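Local coordinates for probable signal peptide protein (Ralstonia solanacearum, PDB 2QGU), which binds a phospholipid in an internal pocket and, as a member of the MlaC family, probably ferries lipids between the two membranes of the bacterial envelope, at residues 40-45 with 66-71; 45-50 with 114-119; 59-64 with 105-110. The protein carries 13 engineered substitutions. One frame throughout, in Å; residues are numbered along the deposited sequence.

Interaction 1 (40-45 with 66-71). With PEF (di-palmitoyl-3-sn-phosphatidylethanolamine), chain B.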
loop_
_atom_site.group_PDB
_atom_site.type_symbol
_atom_site.label_atom_id
_atom_site.label_comp_id
_atom_site.label_asym_id
_atom_site.label_seq_id
_atom_site.Cartn_x
_atom_site.Cartn_y
_atom_site.Cartn_z
ATOM N N ASP A 40 -9.402 6.873 8.344
ATOM C CA ASP A 40 -10.150 8.104 8.627
ATOM C C ASP A 40 -9.276 9.333 8.440
ATOM O O ASP A 40 -9.735 10.359 7.941
ATOM C CB ASP A 40 -10.689 8.109 10.057
ATOM C CG ASP A 40 -11.888 7.203 10.242
ATOM O OD1 ASP A 40 -12.539 6.835 9.238
ATOM O OD2 ASP A 40 -12.179 6.872 11.415
ATOM N N ASP A 41 -8.021 9.226 8.858
ATOM C CA ASP A 41 -7.058 10.310 8.721
ATOM C C ASP A 41 -6.814 10.629 7.244
ATOM O O ASP A 41 -6.850 11.791 6.844
ATOM C CB ASP A 41 -5.762 9.926 9.435
ATOM C CG ASP A 41 -4.851 11.100 9.696
ATOM O OD1 ASP A 41 -5.295 12.262 9.582
ATOM O OD2 ASP A 41 -3.677 10.848 10.025
ATOM N N VAL A 42 -6.595 9.591 6.441
ATOM C CA VAL A 42 -6.442 9.747 4.998
ATOM C C VAL A 42 -7.661 10.442 4.388
ATOM O O VAL A 42 -7.514 11.446 3.683
ATOM C CB VAL A 42 -6.178 8.383 4.309
ATOM C CG1 VAL A 42 -6.276 8.494 2.776
ATOM C CG2 VAL A 42 -4.814 7.847 4.723
ATOM N N LEU A 43 -8.856 9.928 4.681
ATOM C CA LEU A 43 -10.089 10.469 4.100
ATOM C C LEU A 43 -10.317 11.929 4.503
ATOM O O LEU A 43 -10.612 12.766 3.652
ATOM C CB LEU A 43 -11.303 9.598 4.456
ATOM C CG LEU A 43 -11.350 8.203 3.827
ATOM C CD1 LEU A 43 -12.481 7.396 4.423
ATOM C CD2 LEU A 43 -11.496 8.277 2.301
ATOM N N ALA A 44 -10.157 12.225 5.790
ATOM C CA ALA A 44 -10.363 13.590 6.297
ATOM C C ALA A 44 -9.370 14.574 5.693
ATOM O O ALA A 44 -9.733 15.704 5.355
ATOM C CB ALA A 44 -10.272 13.621 7.812
ATOM N N THR A 45 -8.115 14.146 5.566
ATOM C CA THR A 45 -7.078 14.992 4.978
ATOM C C THR A 45 -7.393 15.349 3.523
ATOM O O THR A 45 -7.325 16.524 3.140
ATOM C CB THR A 45 -5.686 14.337 5.101
ATOM O OG1 THR A 45 -5.418 14.042 6.477
ATOM C CG2 THR A 45 -4.592 15.264 4.564
ATOM N N GLN A 66 2.870 11.051 5.365
ATOM C CA GLN A 66 2.462 11.549 6.675
ATOM C C GLN A 66 1.347 10.733 7.318
ATOM O O GLN A 66 1.309 10.581 8.542
ATOM C CB GLN A 66 2.028 13.009 6.578
ATOM C CG GLN A 66 3.132 13.974 6.182
ATOM C CD GLN A 66 2.583 15.280 5.644
ATOM O OE1 GLN A 66 1.422 15.629 5.880
ATOM N NE2 GLN A 66 3.415 16.009 4.904
ATOM N N LYS A 67 0.430 10.221 6.500
ATOM C CA LYS A 67 -0.796 9.618 7.023
ATOM C C LYS A 67 -0.855 8.099 6.881
ATOM O O LYS A 67 -1.656 7.455 7.559
ATOM C CB LYS A 67 -2.041 10.245 6.377
ATOM C CG LYS A 67 -2.079 11.785 6.347
ATOM C CD LYS A 67 -1.931 12.413 7.721
ATOM C CE LYS A 67 -1.880 13.934 7.607
ATOM N NZ LYS A 67 -1.720 14.593 8.937
ATOM N N ILE A 68 -0.016 7.528 6.018
ATOM C CA ILE A 68 -0.024 6.069 5.813
ATOM C C ILE A 68 1.253 5.393 6.308
ATOM O O ILE A 68 1.190 4.444 7.099
ATOM C CB ILE A 68 -0.337 5.691 4.347
ATOM C CG1 ILE A 68 -1.747 6.161 3.985
ATOM C CG2 ILE A 68 -0.220 4.171 4.125
ATOM C CD1 ILE A 68 -2.080 6.046 2.504
ATOM N N VAL A 69 2.399 5.894 5.856
ATOM C CA VAL A 69 3.711 5.318 6.190
ATOM C C VAL A 69 3.934 5.043 7.695
ATOM O O VAL A 69 4.394 3.947 8.047
ATOM C CB VAL A 69 4.873 6.147 5.553
ATOM C CG1 VAL A 69 6.228 5.787 6.159
ATOM C CG2 VAL A 69 4.899 5.934 4.058
ATOM N N PRO A 70 3.608 6.011 8.583
ATOM C CA PRO A 70 3.803 5.740 10.017
ATOM C C PRO A 70 2.969 4.571 10.567
ATOM O O PRO A 70 3.256 4.074 11.661
ATOM C CB PRO A 70 3.376 7.054 10.687
ATOM C CG PRO A 70 3.493 8.089 9.615
ATOM C CD PRO A 70 3.090 7.377 8.368
ATOM N N ARG A 71 1.949 4.148 9.820
ATOM C CA ARG A 71 1.082 3.050 10.241
ATOM C C ARG A 71 1.263 1.809 9.376
ATOM O O ARG A 71 0.456 0.883 9.440
ATOM C CB ARG A 71 -0.389 3.483 10.217
ATOM C CG ARG A 71 -0.696 4.710 11.060
ATOM C CD ARG A 71 -0.387 4.482 12.527
ATOM N NE ARG A 71 -0.550 5.708 13.300
ATOM C CZ ARG A 71 -0.153 5.855 14.561
ATOM N NH1 ARG A 71 0.438 4.849 15.197
ATOM N NH2 ARG A 71 -0.344 7.010 15.184
HETATM C C2 PEF B . -11.946 3.760 -6.726
HETATM C C1 PEF B . -12.898 3.676 -7.918
HETATM N N PEF B . -13.600 5.695 -13.459
HETATM C C3 PEF B . -12.612 4.530 -5.604
HETATM C C4 PEF B . -12.697 4.418 -11.574
HETATM C C5 PEF B . -13.028 4.400 -13.064
HETATM C C10 PEF B . -10.347 2.059 -6.639
HETATM C C11 PEF B . -9.755 0.820 -5.982
HETATM C C12 PEF B . -9.479 1.093 -4.504
HETATM C C13 PEF B . -8.294 2.047 -4.385
HETATM C C14 PEF B . -7.791 2.135 -2.956
HETATM C C15 PEF B . -6.564 3.041 -2.901
HETATM C C16 PEF B . -5.849 2.897 -1.560
HETATM C C17 PEF B . -4.475 3.559 -1.597
HETATM C C18 PEF B . -3.412 2.579 -2.098
HETATM C C19 PEF B . -2.134 2.700 -1.273
HETATM C C20 PEF B . -1.229 3.803 -1.832
HETATM C C21 PEF B . 0.016 3.975 -0.966
HETATM C C22 PEF B . 1.027 2.862 -1.240
HETATM C C23 PEF B . 2.366 3.157 -0.566
HETATM C C24 PEF B . 2.471 2.457 0.788
HETATM C C25 PEF B . 3.495 3.151 1.683
HETATM C C30 PEF B . -12.363 5.079 -3.360
HETATM C C31 PEF B . -11.758 5.281 -2.109
HETATM C C32 PEF B . -10.372 5.223 -2.065
HETATM C C33 PEF B . -9.849 5.743 -0.711
HETATM C C34 PEF B . -9.417 4.612 0.236
HETATM C C35 PEF B . -8.287 5.045 1.190
HETATM C C36 PEF B . -7.652 3.939 1.764
HETATM C C37 PEF B . -6.508 4.277 2.494
HETATM C C38 PEF B . -5.917 3.134 3.044
HETATM C C39 PEF B . -4.573 3.424 3.726
HETATM C C40 PEF B . -3.813 2.129 4.077
HETATM C C41 PEF B . -2.934 1.648 2.908
HETATM C C42 PEF B . -1.809 0.721 3.383
HETATM C C43 PEF B . -1.235 -0.105 2.224
HETATM C C44 PEF B . -0.035 -0.947 2.672
HETATM C C45 PEF B . 0.534 -1.773 1.515
HETATM O O4 PEF B . -9.682 2.693 -7.464
HETATM O O5 PEF B . -13.589 5.130 -3.383
HETATM O O2 PEF B . -11.609 2.434 -6.279
HETATM O O3 PEF B . -11.686 4.829 -4.528
HETATM O O1P PEF B . -15.472 5.030 -8.975
HETATM O O2P PEF B . -13.864 6.686 -10.078
HETATM O O3P PEF B . -12.966 4.955 -8.556
HETATM O O4P PEF B . -13.911 4.314 -10.809
HETATM P P PEF B . -14.148 5.329 -9.576
HETATM O O HOH W 1 -2.513 8.304 10.004
HETATM O O HOH W 2 -4.134 14.593 10.337
#
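One wall of the lipid pocket forms where helix 31-47 meets the end of helix 57-67 and the turn that follows, setting Asp-41, Val-42 and Thr-45 against Lys-67 and Ile-68. The contact has two layers. The outer layer sets the Lys-67 methylenes against oxygens of Asp-41 and Thr-45, and no direct hydrogen bond joins the segments. The Lys-67 chain, bent at chi2 (-56°), which places CD, crosses the Asp-41 side chain at about a right angle, and its CD lies 3.3 Å from Asp-41 OD2. The charged ends stay beyond salt-bridge range, with Asp-41 OD1 4.3 Å from Lys-67 NZ; a water accepts from NZ and donates to OD1. Another water donates to both Asp-41 OD2 and the backbone O of Lys-67. Thr-45 OG1 is hydrogen-bonded at 2.7 Å to the O of Asp-41, one turn earlier, and also touches Lys-67 CE at 3.7 Å. The second layer is apolar and faces the lipid: Val-42 CG2 packs on Ile-68 CG1 at 3.6 Å, while Ile-68 CD1 meets C39 of an acyl chain at 3.8 Å. Water-bridged charges backed by branched aliphatic side chains here make up part of the lining of an MlaC-type lipid pocket.

Interaction 2 (45-50 with 114-119). Engineered in segment 45-50: Pro-50 (natural residue Ser). With PEF (di-palmitoyl-3-sn-phosphatidylethanolamine), chain B.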
loop_
_atom_site.group_PDB
_atom_site.type_symbol
_atom_site.label_atom_id
_atom_site.label_comp_id
_atom_site.label_asym_id
_atom_site.label_seq_id
_atom_site.Cartn_x
_atom_site.Cartn_y
_atom_site.Cartn_z
ATOM N N THR A 45 -8.115 14.146 5.566
ATOM C CA THR A 45 -7.078 14.992 4.978
ATOM C C THR A 45 -7.393 15.349 3.523
ATOM O O THR A 45 -7.325 16.524 3.140
ATOM C CB THR A 45 -5.686 14.337 5.101
ATOM O OG1 THR A 45 -5.418 14.042 6.477
ATOM C CG2 THR A 45 -4.592 15.264 4.564
ATOM N N ILE A 46 -7.771 14.351 2.725
ATOM C CA ILE A 46 -8.159 14.597 1.332
ATOM C C ILE A 46 -9.348 15.562 1.250
ATOM O O ILE A 46 -9.327 16.524 0.473
ATOM C CB ILE A 46 -8.492 13.278 0.576
ATOM C CG1 ILE A 46 -7.266 12.359 0.518
ATOM C CG2 ILE A 46 -8.990 13.590 -0.838
ATOM C CD1 ILE A 46 -7.584 10.929 0.105
ATOM N N LYS A 47 -10.379 15.314 2.053
ATOM C CA LYS A 47 -11.592 16.134 2.009
ATOM C C LYS A 47 -11.327 17.596 2.390
ATOM O O LYS A 47 -12.023 18.503 1.913
ATOM C CB LYS A 47 -12.691 15.520 2.876
ATOM C CG LYS A 47 -13.264 14.216 2.309
ATOM C CD LYS A 47 -14.196 13.538 3.298
ATOM C CE LYS A 47 -14.501 12.107 2.874
ATOM N NZ LYS A 47 -15.351 11.430 3.896
ATOM N N GLY A 48 -10.300 17.820 3.210
ATOM C CA GLY A 48 -9.926 19.169 3.643
ATOM C C GLY A 48 -8.940 19.916 2.753
ATOM O O GLY A 48 -8.632 21.082 3.017
ATOM N N ASP A 49 -8.446 19.266 1.698
ATOM C CA ASP A 49 -7.409 19.847 0.837
ATOM C C ASP A 49 -7.839 19.874 -0.634
ATOM O O ASP A 49 -7.701 18.874 -1.336
ATOM C CB ASP A 49 -6.080 19.085 1.002
ATOM C CG ASP A 49 -4.913 19.728 0.239
ATOM O OD1 ASP A 49 -5.124 20.710 -0.503
ATOM O OD2 ASP A 49 -3.768 19.246 0.387
ATOM N N PRO A 50 -8.353 21.026 -1.108
ATOM C CA PRO A 50 -8.740 21.149 -2.519
ATOM C C PRO A 50 -7.588 20.959 -3.509
ATOM O O PRO A 50 -7.825 20.534 -4.640
ATOM C CB PRO A 50 -9.309 22.572 -2.628
ATOM C CG PRO A 50 -8.955 23.260 -1.376
ATOM C CD PRO A 50 -8.638 22.248 -0.332
ATOM N N ALA A 114 -7.301 11.296 -5.055
ATOM C CA ALA A 114 -7.691 12.675 -5.361
ATOM C C ALA A 114 -9.185 12.829 -5.614
ATOM O O ALA A 114 -9.748 13.898 -5.373
ATOM C CB ALA A 114 -6.908 13.195 -6.546
ATOM N N ASN A 115 -9.818 11.761 -6.091
ATOM C CA ASN A 115 -11.232 11.790 -6.449
ATOM C C ASN A 115 -12.174 11.575 -5.264
ATOM O O ASN A 115 -13.399 11.641 -5.414
ATOM C CB ASN A 115 -11.519 10.788 -7.573
ATOM C CG ASN A 115 -10.952 11.230 -8.909
ATOM O OD1 ASN A 115 -10.632 12.405 -9.115
ATOM N ND2 ASN A 115 -10.827 10.284 -9.830
ATOM N N VAL A 116 -11.605 11.332 -4.082
ATOM C CA VAL A 116 -12.405 11.198 -2.859
ATOM C C VAL A 116 -13.224 12.469 -2.606
ATOM O O VAL A 116 -12.709 13.584 -2.731
ATOM C CB VAL A 116 -11.516 10.846 -1.636
ATOM C CG1 VAL A 116 -12.236 11.118 -0.309
ATOM C CG2 VAL A 116 -11.058 9.385 -1.719
ATOM N N ARG A 117 -14.503 12.289 -2.279
ATOM C CA ARG A 117 -15.375 13.408 -1.917
ATOM C C ARG A 117 -16.194 13.077 -0.672
ATOM O O ARG A 117 -16.060 13.731 0.362
ATOM C CB ARG A 117 -16.318 13.780 -3.075
ATOM C CG ARG A 117 -15.646 14.268 -4.359
ATOM C CD ARG A 117 -14.960 15.618 -4.189
ATOM N NE ARG A 117 -14.393 16.090 -5.451
ATOM C CZ ARG A 117 -13.183 15.773 -5.905
ATOM N NH1 ARG A 117 -12.382 14.969 -5.210
ATOM N NH2 ARG A 117 -12.771 16.265 -7.067
ATOM N N ASN A 118 -17.037 12.053 -0.775
ATOM C CA ASN A 118 -17.996 11.742 0.279
ATOM C C ASN A 118 -17.865 10.336 0.868
ATOM O O ASN A 118 -18.701 9.912 1.674
ATOM C CB ASN A 118 -19.428 11.949 -0.229
ATOM C CG ASN A 118 -19.662 13.339 -0.796
ATOM O OD1 ASN A 118 -20.155 13.486 -1.914
ATOM N ND2 ASN A 118 -19.301 14.361 -0.033
ATOM N N GLN A 119 -16.814 9.616 0.473
ATOM C CA GLN A 119 -16.645 8.221 0.883
ATOM C C GLN A 119 -16.618 8.055 2.386
ATOM O O GLN A 119 -15.970 8.823 3.094
ATOM C CB GLN A 119 -15.365 7.622 0.305
ATOM C CG GLN A 119 -15.463 7.234 -1.154
ATOM C CD GLN A 119 -15.168 8.382 -2.092
ATOM O OE1 GLN A 119 -15.032 9.537 -1.670
ATOM N NE2 GLN A 119 -15.069 8.073 -3.376
HETATM C C2 PEF B . -11.946 3.760 -6.726
HETATM C C1 PEF B . -12.898 3.676 -7.918
HETATM N N PEF B . -13.600 5.695 -13.459
HETATM C C3 PEF B . -12.612 4.530 -5.604
HETATM C C4 PEF B . -12.697 4.418 -11.574
HETATM C C5 PEF B . -13.028 4.400 -13.064
HETATM C C10 PEF B . -10.347 2.059 -6.639
HETATM C C11 PEF B . -9.755 0.820 -5.982
HETATM C C12 PEF B . -9.479 1.093 -4.504
HETATM C C13 PEF B . -8.294 2.047 -4.385
HETATM C C14 PEF B . -7.791 2.135 -2.956
HETATM C C15 PEF B . -6.564 3.041 -2.901
HETATM C C16 PEF B . -5.849 2.897 -1.560
HETATM C C17 PEF B . -4.475 3.559 -1.597
HETATM C C18 PEF B . -3.412 2.579 -2.098
HETATM C C19 PEF B . -2.134 2.700 -1.273
HETATM C C20 PEF B . -1.229 3.803 -1.832
HETATM C C21 PEF B . 0.016 3.975 -0.966
HETATM C C22 PEF B . 1.027 2.862 -1.240
HETATM C C23 PEF B . 2.366 3.157 -0.566
HETATM C C24 PEF B . 2.471 2.457 0.788
HETATM C C25 PEF B . 3.495 3.151 1.683
HETATM C C30 PEF B . -12.363 5.079 -3.360
HETATM C C31 PEF B . -11.758 5.281 -2.109
HETATM C C32 PEF B . -10.372 5.223 -2.065
HETATM C C33 PEF B . -9.849 5.743 -0.711
HETATM C C34 PEF B . -9.417 4.612 0.236
HETATM C C35 PEF B . -8.287 5.045 1.190
HETATM C C36 PEF B . -7.652 3.939 1.764
HETATM C C37 PEF B . -6.508 4.277 2.494
HETATM C C38 PEF B . -5.917 3.134 3.044
HETATM C C39 PEF B . -4.573 3.424 3.726
HETATM C C40 PEF B . -3.813 2.129 4.077
HETATM C C41 PEF B . -2.934 1.648 2.908
HETATM C C42 PEF B . -1.809 0.721 3.383
HETATM C C43 PEF B . -1.235 -0.105 2.224
HETATM C C44 PEF B . -0.035 -0.947 2.672
HETATM C C45 PEF B . 0.534 -1.773 1.515
HETATM O O4 PEF B . -9.682 2.693 -7.464
HETATM O O5 PEF B . -13.589 5.130 -3.383
HETATM O O2 PEF B . -11.609 2.434 -6.279
HETATM O O3 PEF B . -11.686 4.829 -4.528
HETATM O O1P PEF B . -15.472 5.030 -8.975
HETATM O O2P PEF B . -13.864 6.686 -10.078
HETATM O O3P PEF B . -12.966 4.955 -8.556
HETATM O O4P PEF B . -13.911 4.314 -10.809
HETATM P P PEF B . -14.148 5.329 -9.576
#
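A mixed contact, part apolar packing and part lysine-to-carbonyl hydrogen bond, holds Ile-46 and Lys-47 at the end of helix 31-47 against the loop that leads from helix 91-114 into strand 120-123. In this MlaC-family protein the loop also borders the lipid where one acyl chain joins its ester. Ile-46 and Val-116 cross at about a right angle, with Ile-46 CG2 3.8 Å from Val-116 CB. The CG1 methyl of Val-116 touches Ile-46 CG2 and Lys-47 CE, while its CG2 faces the lipid, 4.0 Å from C33. Lys-47 is extended beyond CG and passes by the Arg-117 carbonyl, its CE 3.4 Å from Arg-117 O. Its NZ ends in a hydrogen bond to Gln-119 O, 2.8 Å long, with the donor tilted 24° from the carbonyl plane. The loop braces itself as well. Arg-117 NH1 donates to Ala-114 O in the carbonyl plane, on a lone pair, and to Val-116 O from above that carbonyl's plane. Both acceptors lie in the guanidinium plane, which helps to fix the rotation of the group. Gln-119 is gripped at both ends of its amide: OE1 accepts from Arg-117 N, and NE2 donates to Asn-143 OD1. NE2 also makes a weak bond to the ester carbonyl oxygen O5 of the lipid, 3.3 Å away with an N-H...O angle of 129°.

Interaction 3 (59-64 with 105-110). Engineered in segment 105-110: Ile-106 (natural residue Val). With PEF (di-palmitoyl-3-sn-phosphatidylethanolamine), chain B.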
loop_
_atom_site.group_PDB
_atom_site.type_symbol
_atom_site.label_atom_id
_atom_site.label_comp_id
_atom_site.label_asym_id
_atom_site.label_seq_id
_atom_site.Cartn_x
_atom_site.Cartn_y
_atom_site.Cartn_z
ATOM N N LYS A 59 1.531 16.550 -3.327
ATOM C CA LYS A 59 0.721 16.487 -2.119
ATOM C C LYS A 59 0.182 15.087 -1.817
ATOM O O LYS A 59 0.008 14.735 -0.651
ATOM C CB LYS A 59 -0.393 17.537 -2.165
ATOM C CG LYS A 59 0.156 18.956 -2.087
ATOM C CD LYS A 59 -0.938 19.999 -2.145
ATOM C CE LYS A 59 -0.361 21.394 -1.953
ATOM N NZ LYS A 59 0.275 21.572 -0.616
ATOM N N VAL A 60 -0.054 14.287 -2.855
ATOM C CA VAL A 60 -0.470 12.892 -2.653
ATOM C C VAL A 60 0.681 12.087 -2.037
ATOM O O VAL A 60 0.474 11.298 -1.115
ATOM C CB VAL A 60 -0.969 12.232 -3.964
ATOM C CG1 VAL A 60 -1.241 10.761 -3.753
ATOM C CG2 VAL A 60 -2.231 12.909 -4.453
ATOM N N PHE A 61 1.898 12.290 -2.545
ATOM C CA PHE A 61 3.068 11.661 -1.940
ATOM C C PHE A 61 3.212 12.060 -0.473
ATOM O O PHE A 61 3.475 11.219 0.378
ATOM C CB PHE A 61 4.348 12.009 -2.712
ATOM C CG PHE A 61 4.658 11.065 -3.842
ATOM C CD1 PHE A 61 5.699 10.146 -3.729
ATOM C CD2 PHE A 61 3.919 11.099 -5.020
ATOM C CE1 PHE A 61 6.000 9.274 -4.771
ATOM C CE2 PHE A 61 4.207 10.219 -6.075
ATOM C CZ PHE A 61 5.253 9.311 -5.943
ATOM N N GLN A 62 3.032 13.346 -0.187
ATOM C CA GLN A 62 3.130 13.846 1.182
ATOM C C GLN A 62 2.031 13.265 2.082
ATOM O O GLN A 62 2.299 12.914 3.234
ATOM C CB GLN A 62 3.164 15.380 1.197
ATOM C CG GLN A 62 4.454 15.935 0.568
ATOM C CD GLN A 62 4.370 17.399 0.173
ATOM O OE1 GLN A 62 3.287 17.965 0.037
ATOM N NE2 GLN A 62 5.534 18.015 -0.028
ATOM N N LEU A 63 0.819 13.130 1.540
ATOM C CA LEU A 63 -0.291 12.459 2.233
ATOM C C LEU A 63 0.078 11.041 2.639
ATOM O O LEU A 63 -0.149 10.630 3.782
ATOM C CB LEU A 63 -1.546 12.434 1.347
ATOM C CG LEU A 63 -2.740 11.556 1.759
ATOM C CD1 LEU A 63 -3.565 12.215 2.848
ATOM C CD2 LEU A 63 -3.622 11.257 0.563
ATOM N N VAL A 64 0.653 10.295 1.703
ATOM C CA VAL A 64 1.049 8.916 1.967
ATOM C C VAL A 64 2.148 8.865 3.028
ATOM O O VAL A 64 2.068 8.083 3.973
ATOM C CB VAL A 64 1.458 8.180 0.668
ATOM C CG1 VAL A 64 2.051 6.810 0.989
ATOM C CG2 VAL A 64 0.250 8.030 -0.255
ATOM N N LEU A 105 3.121 2.404 -6.667
ATOM C CA LEU A 105 1.801 2.290 -6.041
ATOM C C LEU A 105 1.125 3.641 -5.823
ATOM O O LEU A 105 -0.062 3.786 -6.101
ATOM C CB LEU A 105 1.877 1.510 -4.727
ATOM C CG LEU A 105 2.276 0.039 -4.843
ATOM C CD1 LEU A 105 2.273 -0.573 -3.451
ATOM C CD2 LEU A 105 1.332 -0.730 -5.773
ATOM N N ILE A 106 1.877 4.631 -5.338
ATOM C CA ILE A 106 1.297 5.950 -5.103
ATOM C C ILE A 106 0.797 6.528 -6.431
ATOM O O ILE A 106 -0.331 7.011 -6.515
ATOM C CB ILE A 106 2.282 6.924 -4.400
ATOM C CG1 ILE A 106 2.677 6.400 -3.015
ATOM C CG2 ILE A 106 1.667 8.324 -4.285
ATOM C CD1 ILE A 106 3.750 7.234 -2.320
ATOM N N ARG A 107 1.623 6.456 -7.473
ATOM C CA ARG A 107 1.237 6.958 -8.792
ATOM C C ARG A 107 0.039 6.214 -9.384
ATOM O O ARG A 107 -0.796 6.814 -10.059
ATOM C CB ARG A 107 2.427 6.914 -9.754
ATOM C CG ARG A 107 3.547 7.859 -9.366
ATOM C CD ARG A 107 4.801 7.642 -10.226
ATOM N NE ARG A 107 5.873 8.531 -9.782
ATOM C CZ ARG A 107 6.023 9.791 -10.183
ATOM N NH1 ARG A 107 5.174 10.322 -11.053
ATOM N NH2 ARG A 107 7.021 10.523 -9.707
ATOM N N THR A 108 -0.046 4.914 -9.113
ATOM C CA THR A 108 -1.165 4.089 -9.574
ATOM C C THR A 108 -2.488 4.520 -8.930
ATOM O O THR A 108 -3.524 4.582 -9.601
ATOM C CB THR A 108 -0.886 2.586 -9.309
ATOM O OG1 THR A 108 0.269 2.184 -10.060
ATOM C CG2 THR A 108 -2.068 1.709 -9.728
ATOM N N TYR A 109 -2.450 4.821 -7.631
ATOM C CA TYR A 109 -3.675 5.097 -6.890
ATOM C C TYR A 109 -3.919 6.573 -6.623
ATOM O O TYR A 109 -4.898 6.932 -5.973
ATOM C CB TYR A 109 -3.717 4.267 -5.597
ATOM C CG TYR A 109 -3.755 2.786 -5.894
ATOM C CD1 TYR A 109 -4.884 2.202 -6.468
ATOM C CD2 TYR A 109 -2.659 1.971 -5.623
ATOM C CE1 TYR A 109 -4.918 0.850 -6.769
ATOM C CE2 TYR A 109 -2.690 0.613 -5.913
ATOM C CZ TYR A 109 -3.819 0.062 -6.484
ATOM O OH TYR A 109 -3.836 -1.287 -6.778
ATOM N N ALA A 110 -3.055 7.430 -7.160
ATOM C CA ALA A 110 -3.171 8.870 -6.921
ATOM C C ALA A 110 -4.507 9.428 -7.405
ATOM O O ALA A 110 -5.087 10.294 -6.749
ATOM C CB ALA A 110 -2.025 9.616 -7.580
HETATM C C2 PEF B . -11.946 3.760 -6.726
HETATM C C1 PEF B . -12.898 3.676 -7.918
HETATM N N PEF B . -13.600 5.695 -13.459
HETATM C C3 PEF B . -12.612 4.530 -5.604
HETATM C C4 PEF B . -12.697 4.418 -11.574
HETATM C C5 PEF B . -13.028 4.400 -13.064
HETATM C C10 PEF B . -10.347 2.059 -6.639
HETATM C C11 PEF B . -9.755 0.820 -5.982
HETATM C C12 PEF B . -9.479 1.093 -4.504
HETATM C C13 PEF B . -8.294 2.047 -4.385
HETATM C C14 PEF B . -7.791 2.135 -2.956
HETATM C C15 PEF B . -6.564 3.041 -2.901
HETATM C C16 PEF B . -5.849 2.897 -1.560
HETATM C C17 PEF B . -4.475 3.559 -1.597
HETATM C C18 PEF B . -3.412 2.579 -2.098
HETATM C C19 PEF B . -2.134 2.700 -1.273
HETATM C C20 PEF B . -1.229 3.803 -1.832
HETATM C C21 PEF B . 0.016 3.975 -0.966
HETATM C C22 PEF B . 1.027 2.862 -1.240
HETATM C C23 PEF B . 2.366 3.157 -0.566
HETATM C C24 PEF B . 2.471 2.457 0.788
HETATM C C25 PEF B . 3.495 3.151 1.683
HETATM C C30 PEF B . -12.363 5.079 -3.360
HETATM C C31 PEF B . -11.758 5.281 -2.109
HETATM C C32 PEF B . -10.372 5.223 -2.065
HETATM C C33 PEF B . -9.849 5.743 -0.711
HETATM C C34 PEF B . -9.417 4.612 0.236
HETATM C C35 PEF B . -8.287 5.045 1.190
HETATM C C36 PEF B . -7.652 3.939 1.764
HETATM C C37 PEF B . -6.508 4.277 2.494
HETATM C C38 PEF B . -5.917 3.134 3.044
HETATM C C39 PEF B . -4.573 3.424 3.726
HETATM C C40 PEF B . -3.813 2.129 4.077
HETATM C C41 PEF B . -2.934 1.648 2.908
HETATM C C42 PEF B . -1.809 0.721 3.383
HETATM C C43 PEF B . -1.235 -0.105 2.224
HETATM C C44 PEF B . -0.035 -0.947 2.672
HETATM C C45 PEF B . 0.534 -1.773 1.515
HETATM O O4 PEF B . -9.682 2.693 -7.464
HETATM O O5 PEF B . -13.589 5.130 -3.383
HETATM O O2 PEF B . -11.609 2.434 -6.279
HETATM O O3 PEF B . -11.686 4.829 -4.528
HETATM O O1P PEF B . -15.472 5.030 -8.975
HETATM O O2P PEF B . -13.864 6.686 -10.078
HETATM O O3P PEF B . -12.966 4.955 -8.556
HETATM O O4P PEF B . -13.911 4.314 -10.809
HETATM P P PEF B . -14.148 5.329 -9.576
#
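Ile-106 is the bump and a hollow formed by Val-60, Phe-61 and Val-64 the socket, where helix 57-67 packs on helix 91-114. The short segments cross at 115°, with their axes 10.3 Å apart. Ile-106, an engineered residue, splits its branches between two walls of the hollow. CG2, set anti to its backbone N, rests over one face of the Phe-61 ring in a CH-pi contact, 3.8 Å from the ring centroid, 21° off the normal and displaced toward the rim. CD1, at the end of the other branch, meets Val-64 CG1 tip to tip at 3.7 Å and also touches the Phe-61 ring at CD1. Val-60 slides past Ile-106 in the opposite direction, and its CG1 fits the notch between Ile-106 CG2 (3.8 Å) and Ala-110 CB (4.1 Å). Arg-107 closes the margin: its NE approaches the edge of the Phe-61 ring, 4.0 Å from CZ, with ring and guanidinium planes turned 63° apart. That NE is hydrogen-bonded to Ser-103 OG one turn earlier, which steadies the chain beside the ring. The lipid lies close beside the hollow: Val-64 CG1, the methyl that meets Ile-106, also touches C23, and from the other helix Leu-105 CB touches C22 and Tyr-109 CD2 lies 3.7 Å from C18. Two steeply crossed helices thus mesh through Ile-106, while Val-64, Leu-105 and Tyr-109 line the acyl-chain pocket of this MlaC-family fold.

Overall arrangement
From the N terminus, helix 31-47 supplies the first partners of interactions 1 and 2, which share Thr-45. Interaction 1 closes the shorter loop, returning at the end of helix 57-67; interaction 2 waits until the chain has left helix 91-114. Interaction 3 starts on helix 57-67, before interaction 1 has closed, and ends on helix 91-114, so it crosses interaction 1 but lies wholly within the span of interaction 2. Interactions 1 and 2 cross as well. Leu-63 bridges the sites, packing on Thr-45 and Ile-46, while Leu-43 reaches Val-116. Together the three contacts tie three helices and the approach to strand 120-123 around one lipid, which each of them touches.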